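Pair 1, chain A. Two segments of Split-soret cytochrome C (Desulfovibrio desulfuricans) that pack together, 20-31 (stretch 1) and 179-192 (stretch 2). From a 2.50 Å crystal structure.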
# COMPACT_ATOMS: atom_id res chain seq x y z
N LYS A 20 22.74 6.68 -4.15
CA LYS A 20 22.97 7.91 -4.91
C LYS A 20 21.88 8.08 -5.98
O LYS A 20 21.71 7.22 -6.85
CB LYS A 20 24.37 7.92 -5.55
CG LYS A 20 24.63 9.03 -6.58
CD LYS A 20 26.10 9.47 -6.60
CE LYS A 20 26.42 10.25 -5.31
NZ LYS A 20 27.74 10.95 -5.31
N PRO A 21 21.08 9.14 -5.89
CA PRO A 21 20.04 9.33 -6.90
C PRO A 21 20.67 9.72 -8.24
O PRO A 21 21.77 10.26 -8.27
CB PRO A 21 19.19 10.46 -6.31
CG PRO A 21 20.19 11.25 -5.50
CD PRO A 21 20.99 10.17 -4.83
N HIS A 22 20.01 9.36 -9.34
CA HIS A 22 20.50 9.69 -10.67
C HIS A 22 19.31 10.25 -11.42
O HIS A 22 18.21 9.76 -11.23
CB HIS A 22 20.97 8.42 -11.40
CG HIS A 22 22.16 7.75 -10.78
ND1 HIS A 22 23.46 8.19 -10.98
CD2 HIS A 22 22.26 6.65 -10.00
CE1 HIS A 22 24.29 7.38 -10.35
NE2 HIS A 22 23.59 6.44 -9.75
N LYS A 23 19.49 11.32 -12.18
CA LYS A 23 18.38 11.86 -12.98
C LYS A 23 17.86 10.78 -13.94
O LYS A 23 18.62 9.89 -14.38
CB LYS A 23 18.81 13.09 -13.78
CG LYS A 23 18.84 14.36 -12.97
CD LYS A 23 18.51 15.55 -13.83
CE LYS A 23 18.26 16.74 -12.94
NZ LYS A 23 17.86 17.91 -13.76
N LEU A 24 16.58 10.86 -14.29
CA LEU A 24 16.00 9.87 -15.17
C LEU A 24 15.39 10.49 -16.42
O LEU A 24 15.22 11.70 -16.50
CB LEU A 24 14.88 9.13 -14.41
CG LEU A 24 15.17 8.53 -13.03
CD1 LEU A 24 13.96 8.70 -12.09
CD2 LEU A 24 15.60 7.06 -13.16
N ASP A 25 15.05 9.64 -17.39
CA ASP A 25 14.41 10.11 -18.59
C ASP A 25 12.96 9.69 -18.42
O ASP A 25 12.63 8.50 -18.58
CB ASP A 25 14.97 9.39 -19.83
CG ASP A 25 14.27 9.81 -21.13
OD1 ASP A 25 13.34 10.66 -21.12
OD2 ASP A 25 14.65 9.28 -22.19
N PRO A 26 12.08 10.65 -18.04
CA PRO A 26 10.65 10.35 -17.85
C PRO A 26 10.02 9.53 -19.00
O PRO A 26 9.33 8.52 -18.74
CB PRO A 26 10.05 11.75 -17.74
CG PRO A 26 11.09 12.49 -17.00
CD PRO A 26 12.35 12.06 -17.73
N LYS A 27 10.29 9.92 -20.26
CA LYS A 27 9.75 9.21 -21.42
C LYS A 27 10.21 7.75 -21.41
O LYS A 27 9.41 6.82 -21.67
CB LYS A 27 10.22 9.85 -22.74
CG LYS A 27 10.12 11.38 -22.83
CD LYS A 27 8.69 11.96 -22.69
CE LYS A 27 8.71 13.50 -22.51
NZ LYS A 27 9.47 13.96 -21.28
N GLU A 28 11.49 7.54 -21.12
CA GLU A 28 12.05 6.20 -21.06
C GLU A 28 11.32 5.43 -19.93
O GLU A 28 10.89 4.28 -20.11
CB GLU A 28 13.56 6.23 -20.80
CG GLU A 28 14.21 4.84 -20.91
CD GLU A 28 15.66 4.75 -20.41
OE1 GLU A 28 16.14 5.66 -19.67
OE2 GLU A 28 16.32 3.73 -20.73
N CYS A 29 11.15 6.10 -18.80
CA CYS A 29 10.49 5.51 -17.65
C CYS A 29 9.05 5.08 -17.92
O CYS A 29 8.67 3.95 -17.59
CB CYS A 29 10.54 6.46 -16.48
SG CYS A 29 12.17 6.47 -15.80
N ALA A 30 8.27 5.98 -18.50
CA ALA A 30 6.87 5.68 -18.80
C ALA A 30 6.80 4.39 -19.61
O ALA A 30 6.04 3.44 -19.32
CB ALA A 30 6.27 6.86 -19.59
N GLN A 31 7.71 4.33 -20.57
CA GLN A 31 7.83 3.22 -21.50
C GLN A 31 8.16 1.88 -20.85
O GLN A 31 7.45 0.89 -21.02
CB GLN A 31 8.91 3.60 -22.49
CG GLN A 31 9.25 2.53 -23.44
CD GLN A 31 8.42 2.57 -24.67
OE1 GLN A 31 7.86 3.61 -25.05
NE2 GLN A 31 8.37 1.45 -25.34
N ALA A 179 4.81 6.41 -13.54
CA ALA A 179 6.25 6.26 -13.68
C ALA A 179 6.81 7.59 -14.21
O ALA A 179 7.77 8.14 -13.66
CB ALA A 179 6.56 5.14 -14.66
N PHE A 180 6.15 8.13 -15.24
CA PHE A 180 6.54 9.38 -15.86
C PHE A 180 6.53 10.51 -14.84
O PHE A 180 7.52 11.23 -14.67
CB PHE A 180 5.57 9.70 -16.99
CG PHE A 180 5.91 10.94 -17.76
CD1 PHE A 180 6.67 10.87 -18.92
CD2 PHE A 180 5.49 12.19 -17.32
CE1 PHE A 180 7.02 12.04 -19.63
CE2 PHE A 180 5.83 13.36 -18.01
CZ PHE A 180 6.60 13.29 -19.17
N LYS A 181 5.42 10.65 -14.13
CA LYS A 181 5.30 11.70 -13.12
C LYS A 181 6.31 11.56 -11.98
O LYS A 181 6.91 12.55 -11.54
CB LYS A 181 3.88 11.71 -12.55
CG LYS A 181 3.66 12.77 -11.49
CD LYS A 181 3.98 14.14 -12.05
CE LYS A 181 3.75 15.24 -11.03
NZ LYS A 181 4.00 16.58 -11.63
N ALA A 182 6.47 10.35 -11.48
CA ALA A 182 7.41 10.09 -10.39
C ALA A 182 8.81 10.46 -10.84
O ALA A 182 9.59 11.03 -10.06
CB ALA A 182 7.36 8.60 -9.96
N ALA A 183 9.12 10.12 -12.09
CA ALA A 183 10.43 10.41 -12.67
C ALA A 183 10.64 11.93 -12.63
O ALA A 183 11.65 12.39 -12.09
CB ALA A 183 10.51 9.89 -14.11
N GLU A 184 9.66 12.70 -13.09
CA GLU A 184 9.80 14.15 -13.07
C GLU A 184 10.03 14.68 -11.66
O GLU A 184 10.83 15.59 -11.45
CB GLU A 184 8.58 14.82 -13.65
CG GLU A 184 8.34 14.49 -15.11
CD GLU A 184 7.32 15.42 -15.73
OE1 GLU A 184 6.44 15.92 -15.00
OE2 GLU A 184 7.42 15.66 -16.95
N ILE A 185 9.32 14.12 -10.70
CA ILE A 185 9.46 14.53 -9.31
C ILE A 185 10.88 14.21 -8.81
O ILE A 185 11.50 15.03 -8.12
CB ILE A 185 8.42 13.80 -8.43
CG1 ILE A 185 7.02 14.24 -8.83
CG2 ILE A 185 8.65 14.11 -6.96
CD1 ILE A 185 5.92 13.40 -8.21
N ILE A 186 11.38 13.03 -9.15
CA ILE A 186 12.72 12.66 -8.71
C ILE A 186 13.71 13.69 -9.26
O ILE A 186 14.49 14.27 -8.50
CB ILE A 186 13.12 11.23 -9.15
CG1 ILE A 186 12.40 10.19 -8.26
CG2 ILE A 186 14.65 11.06 -9.09
CD1 ILE A 186 12.43 8.77 -8.83
N ASN A 187 13.62 13.95 -10.56
CA ASN A 187 14.50 14.92 -11.22
C ASN A 187 14.44 16.25 -10.50
O ASN A 187 15.47 16.78 -10.07
CB ASN A 187 14.08 15.13 -12.68
CG ASN A 187 14.46 13.97 -13.56
OD1 ASN A 187 15.30 13.13 -13.20
ND2 ASN A 187 13.86 13.91 -14.75
N THR A 188 13.23 16.76 -10.30
CA THR A 188 13.07 18.03 -9.62
C THR A 188 13.67 18.00 -8.20
O THR A 188 14.25 18.98 -7.76
CB THR A 188 11.59 18.46 -9.64
OG1 THR A 188 11.15 18.47 -11.01
CG2 THR A 188 11.38 19.86 -9.05
N LYS A 189 13.57 16.86 -7.52
CA LYS A 189 14.13 16.74 -6.16
C LYS A 189 15.67 16.85 -6.19
O LYS A 189 16.29 17.55 -5.38
CB LYS A 189 13.71 15.40 -5.52
CG LYS A 189 14.37 15.08 -4.17
CD LYS A 189 14.07 16.16 -3.15
CE LYS A 189 14.62 15.78 -1.79
NZ LYS A 189 14.34 16.79 -0.75
N ILE A 190 16.26 16.13 -7.13
CA ILE A 190 17.70 16.16 -7.29
C ILE A 190 18.16 17.60 -7.53
O ILE A 190 19.19 18.02 -6.98
CB ILE A 190 18.17 15.25 -8.46
CG1 ILE A 190 17.84 13.77 -8.18
CG2 ILE A 190 19.66 15.40 -8.66
CD1 ILE A 190 18.35 12.78 -9.25
N ASP A 191 17.39 18.35 -8.34
CA ASP A 191 17.71 19.76 -8.65
C ASP A 191 17.51 20.73 -7.50
O ASP A 191 18.43 21.46 -7.13
CB ASP A 191 16.90 20.27 -9.84
CG ASP A 191 17.35 19.66 -11.17
OD1 ASP A 191 18.52 19.20 -11.28
OD2 ASP A 191 16.51 19.63 -12.11
N GLN A 192 16.31 20.72 -6.93
CA GLN A 192 16.01 21.63 -5.83
C GLN A 192 16.49 21.23 -4.44
O GLN A 192 16.21 21.94 -3.47
CB GLN A 192 14.52 21.94 -5.80
CG GLN A 192 14.00 22.56 -7.08
CD GLN A 192 12.48 22.71 -7.10
OE1 GLN A 192 11.75 22.26 -6.18
NE2 GLN A 192 11.98 23.34 -8.16

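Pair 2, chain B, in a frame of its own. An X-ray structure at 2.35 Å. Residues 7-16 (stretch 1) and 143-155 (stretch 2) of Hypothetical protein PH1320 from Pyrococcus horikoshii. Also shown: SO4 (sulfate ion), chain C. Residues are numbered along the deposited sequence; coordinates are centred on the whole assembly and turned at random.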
# COMPACT_ATOMS: atom_id res chain seq x y z
N ARG B 7 10.05 5.55 -0.80
CA ARG B 7 11.48 5.35 -0.60
C ARG B 7 12.05 4.20 -1.45
O ARG B 7 13.27 4.07 -1.57
CB ARG B 7 11.77 5.05 0.87
CG ARG B 7 11.83 6.28 1.78
CD ARG B 7 13.28 6.55 2.21
NE ARG B 7 13.85 5.43 2.97
CZ ARG B 7 15.15 5.25 3.18
NH1 ARG B 7 16.04 6.12 2.69
NH2 ARG B 7 15.58 4.20 3.88
N MSE B 8 11.18 3.37 -2.01
CA MSE B 8 11.66 2.26 -2.83
C MSE B 8 12.39 2.81 -4.06
O MSE B 8 11.82 3.49 -4.90
CB MSE B 8 10.50 1.34 -3.24
CG MSE B 8 10.94 0.12 -4.05
SE MSE B 8 9.47 -1.06 -4.59
CE MSE B 8 8.12 0.27 -4.91
N PRO B 9 13.68 2.50 -4.17
CA PRO B 9 14.55 2.93 -5.25
C PRO B 9 14.29 2.25 -6.59
O PRO B 9 13.67 1.19 -6.67
CB PRO B 9 15.93 2.58 -4.73
CG PRO B 9 15.66 1.26 -4.05
CD PRO B 9 14.35 1.50 -3.31
N THR B 10 14.75 2.89 -7.65
CA THR B 10 14.60 2.32 -8.97
C THR B 10 15.56 1.13 -8.97
O THR B 10 16.71 1.24 -8.53
CB THR B 10 14.98 3.35 -10.04
OG1 THR B 10 13.96 4.36 -10.10
CG2 THR B 10 15.12 2.69 -11.39
N VAL B 11 15.08 -0.01 -9.43
CA VAL B 11 15.88 -1.23 -9.48
C VAL B 11 16.61 -1.32 -10.81
O VAL B 11 15.99 -1.24 -11.87
CB VAL B 11 14.99 -2.48 -9.35
CG1 VAL B 11 15.81 -3.71 -9.55
CG2 VAL B 11 14.32 -2.50 -8.00
N LEU B 12 17.93 -1.46 -10.75
CA LEU B 12 18.73 -1.59 -11.97
C LEU B 12 18.49 -2.96 -12.62
O LEU B 12 18.24 -3.94 -11.93
CB LEU B 12 20.21 -1.44 -11.65
CG LEU B 12 20.75 -0.05 -11.26
CD1 LEU B 12 22.28 -0.05 -11.42
CD2 LEU B 12 20.17 1.01 -12.16
N THR B 13 18.55 -3.03 -13.95
CA THR B 13 18.37 -4.32 -14.63
C THR B 13 19.67 -5.12 -14.51
O THR B 13 20.73 -4.58 -14.19
CB THR B 13 18.04 -4.14 -16.15
OG1 THR B 13 19.15 -3.56 -16.83
CG2 THR B 13 16.83 -3.25 -16.33
N ALA B 14 19.58 -6.43 -14.76
CA ALA B 14 20.77 -7.27 -14.67
C ALA B 14 21.93 -6.65 -15.48
O ALA B 14 23.05 -6.53 -14.98
CB ALA B 14 20.46 -8.68 -15.16
N ASP B 15 21.66 -6.25 -16.71
CA ASP B 15 22.70 -5.65 -17.55
C ASP B 15 23.30 -4.37 -16.98
O ASP B 15 24.52 -4.18 -17.00
CB ASP B 15 22.16 -5.34 -18.95
CG ASP B 15 21.85 -6.59 -19.73
OD1 ASP B 15 22.50 -7.63 -19.49
OD2 ASP B 15 20.96 -6.52 -20.61
N GLU B 16 22.44 -3.49 -16.47
CA GLU B 16 22.92 -2.23 -15.90
C GLU B 16 23.78 -2.49 -14.68
O GLU B 16 24.77 -1.80 -14.46
CB GLU B 16 21.74 -1.31 -15.53
CG GLU B 16 20.78 -1.03 -16.68
CD GLU B 16 19.48 -0.32 -16.26
OE1 GLU B 16 18.99 -0.56 -15.13
OE2 GLU B 16 18.95 0.47 -17.07
N ILE B 143 17.93 -13.49 -12.12
CA ILE B 143 16.89 -12.68 -11.49
C ILE B 143 16.47 -11.42 -12.25
O ILE B 143 15.71 -10.62 -11.72
CB ILE B 143 17.29 -12.22 -10.05
CG1 ILE B 143 18.47 -11.26 -10.11
CG2 ILE B 143 17.63 -13.42 -9.18
CD1 ILE B 143 18.72 -10.54 -8.80
N ASP B 144 16.94 -11.27 -13.49
CA ASP B 144 16.61 -10.08 -14.30
C ASP B 144 15.09 -9.84 -14.42
O ASP B 144 14.62 -8.70 -14.27
CB ASP B 144 17.22 -10.20 -15.71
CG ASP B 144 17.23 -8.86 -16.46
OD1 ASP B 144 16.86 -8.83 -17.66
OD2 ASP B 144 17.63 -7.83 -15.87
N ASP B 145 14.34 -10.90 -14.72
CA ASP B 145 12.88 -10.75 -14.83
C ASP B 145 12.33 -10.24 -13.49
O ASP B 145 11.45 -9.38 -13.47
CB ASP B 145 12.20 -12.08 -15.19
CG ASP B 145 12.28 -12.41 -16.67
OD1 ASP B 145 12.62 -11.50 -17.48
OD2 ASP B 145 11.98 -13.57 -17.04
N ARG B 146 12.82 -10.80 -12.39
CA ARG B 146 12.37 -10.34 -11.08
C ARG B 146 12.72 -8.86 -10.86
O ARG B 146 11.93 -8.10 -10.32
CB ARG B 146 12.99 -11.17 -9.96
CG ARG B 146 12.47 -12.58 -9.80
CD ARG B 146 13.10 -13.19 -8.54
NE ARG B 146 12.89 -14.62 -8.38
CZ ARG B 146 13.34 -15.55 -9.21
NH1 ARG B 146 14.04 -15.21 -10.28
NH2 ARG B 146 13.11 -16.83 -8.95
N LEU B 147 13.90 -8.44 -11.28
CA LEU B 147 14.28 -7.05 -11.10
C LEU B 147 13.38 -6.16 -11.95
O LEU B 147 12.91 -5.11 -11.51
CB LEU B 147 15.73 -6.82 -11.51
CG LEU B 147 16.81 -7.51 -10.68
CD1 LEU B 147 18.15 -7.31 -11.39
CD2 LEU B 147 16.85 -6.95 -9.25
N ARG B 148 13.14 -6.59 -13.18
CA ARG B 148 12.31 -5.82 -14.08
C ARG B 148 10.90 -5.71 -13.50
O ARG B 148 10.30 -4.64 -13.52
CB ARG B 148 12.32 -6.47 -15.45
CG ARG B 148 13.62 -6.17 -16.18
CD ARG B 148 13.85 -7.06 -17.39
NE ARG B 148 15.07 -6.64 -18.07
CZ ARG B 148 15.18 -5.53 -18.78
NH1 ARG B 148 14.14 -4.73 -18.94
NH2 ARG B 148 16.34 -5.20 -19.31
N TYR B 149 10.38 -6.81 -12.96
CA TYR B 149 9.06 -6.78 -12.34
C TYR B 149 9.06 -5.83 -11.13
O TYR B 149 8.12 -5.05 -10.97
CB TYR B 149 8.65 -8.18 -11.89
CG TYR B 149 7.63 -8.18 -10.76
CD1 TYR B 149 6.28 -7.96 -11.02
CD2 TYR B 149 8.03 -8.37 -9.43
CE1 TYR B 149 5.34 -7.93 -9.96
CE2 TYR B 149 7.11 -8.34 -8.38
CZ TYR B 149 5.77 -8.11 -8.65
OH TYR B 149 4.87 -8.06 -7.61
N LEU B 150 10.08 -5.88 -10.29
CA LEU B 150 10.12 -5.00 -9.12
C LEU B 150 10.11 -3.53 -9.51
O LEU B 150 9.57 -2.69 -8.80
CB LEU B 150 11.36 -5.29 -8.26
CG LEU B 150 11.24 -6.55 -7.43
CD1 LEU B 150 12.58 -6.89 -6.82
CD2 LEU B 150 10.18 -6.37 -6.35
N ASN B 151 10.67 -3.22 -10.67
CA ASN B 151 10.70 -1.84 -11.09
C ASN B 151 9.33 -1.37 -11.55
O ASN B 151 8.99 -0.19 -11.38
CB ASN B 151 11.74 -1.66 -12.18
CG ASN B 151 12.41 -0.32 -12.10
OD1 ASN B 151 12.58 0.24 -11.01
ND2 ASN B 151 12.83 0.20 -13.24
N LYS B 152 8.54 -2.29 -12.12
CA LYS B 152 7.19 -2.00 -12.59
C LYS B 152 6.22 -1.98 -11.40
O LYS B 152 5.28 -1.18 -11.35
CB LYS B 152 6.72 -3.06 -13.60
CG LYS B 152 7.44 -3.06 -14.95
CD LYS B 152 7.11 -4.34 -15.71
CE LYS B 152 8.03 -4.55 -16.91
NZ LYS B 152 7.93 -5.95 -17.44
N ALA B 153 6.43 -2.87 -10.44
CA ALA B 153 5.56 -2.89 -9.27
C ALA B 153 5.78 -1.57 -8.53
O ALA B 153 4.86 -1.03 -7.92
CB ALA B 153 5.91 -4.06 -8.38
N ARG B 154 7.00 -1.05 -8.62
CA ARG B 154 7.38 0.19 -7.96
C ARG B 154 6.58 1.37 -8.49
O ARG B 154 6.10 2.21 -7.73
CB ARG B 154 8.87 0.46 -8.17
CG ARG B 154 9.32 1.83 -7.72
CD ARG B 154 10.77 2.05 -8.10
NE ARG B 154 11.26 3.38 -7.72
CZ ARG B 154 10.73 4.52 -8.15
NH1 ARG B 154 9.69 4.51 -8.97
NH2 ARG B 154 11.24 5.68 -7.75
N GLU B 155 6.44 1.42 -9.81
CA GLU B 155 5.71 2.50 -10.45
C GLU B 155 4.22 2.39 -10.15
O GLU B 155 3.57 3.38 -9.87
CB GLU B 155 5.95 2.45 -11.96
CG GLU B 155 5.82 3.79 -12.67
CD GLU B 155 6.77 4.85 -12.12
OE1 GLU B 155 7.99 4.60 -12.05
OE2 GLU B 155 6.29 5.94 -11.76
S SO4 C . 10.73 8.12 -10.48
O1 SO4 C . 9.86 8.87 -9.44
O2 SO4 C . 11.36 9.09 -11.47
O3 SO4 C . 11.86 7.46 -9.67
O4 SO4 C . 9.86 7.14 -11.26
O HOH W 1 18.96 -6.72 -18.11

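The sharpest difference lies where Phe180(A) of pair 1 matches Asp144(B) of pair 2. Phe180(A) makes an apolar contact there. Pro26(A) CB sits over one face of its ring, 3.6 Å from Phe180(A) CE1, a CH-pi contact. Lys27(A) CD and Ala30(A) CB lie at the ring edge. Asp144(B) makes a polar contact instead. Its OD2 accepts a hydrogen bond from Ala14(B) N at 2.6 Å. Water 1 donates to the same OD2 at 2.8 Å and accepts from Asp15(B) N at 3.1 Å, so it links the two stretches. The other carboxylate oxygen, Asp144(B) OD1, pairs with Arg148(B) NE at 2.9 Å in a salt bridge within the helix.

The shared geometry is an extended segment that runs along a helix, roughly opposite to it in direction, and then leads into a helix of its own. The N, CA and C atoms of 14 central residues superpose with an RMSD of 0.9 Å. Positions 21-27 of pair 1 match 8-14 of pair 2, and 180-191 match 144-155.

One matched position carries the same residue in both pairs, an asparagine. Asn187(A) and Asn151(B) fall 0.5 Å apart at CA. Each holds the extended segment through a backbone amide: Leu24(A) N donates to Asn187(A) OD1 at 2.8 Å, and Val11(B) N donates to Asn151(B) OD1 at 3.0 Å. Pair 1 adds a return bond, from Asn187(A) ND2 to Leu24(A) O at 3.1 Å. The asparagine there both accepts from and donates to one residue.

The residue held this way points its side chain toward the helix in both pairs. Leu24(A) CD1 reaches Ile186(A) CD1 at 3.6 Å and also packs on the small Ala183(A). The matching Val11(B) is shorter, but its partner is larger: Val11(B) CG1 meets Leu147(B) CD2 at 3.4 Å.

Two positions on from Leu24(A) and Val11(B), Pro26(A) sits as a knob among Phe180(A), Ala183(A), Glu184(A) and Asn187(A). Thr13(B) takes this place in pair 2. It caps its own helix through a weak bond from Glu16(B) N to Thr13(B) OG1, 3.3 Å, and its CG2 lies over a face of the Arg148(B) guanidinium.

Towards the C-terminal end of the second stretch, Ile190(A) matches Arg154(B). Ile190(A) CD1 packs on Pro21(A) CB at 3.8 Å. Arg154(B) NE makes a weak bond to Met8(B) O at 2.9 Å, while selenomethionine Met8(B) CE touches Arg154(B) CB at 3.4 Å. Pair 1 has its charged contact nearby: Lys23(A) NZ forms a salt bridge with Asp191(A) OD2 at 2.7 Å. The matching Thr10(B) has no such charge.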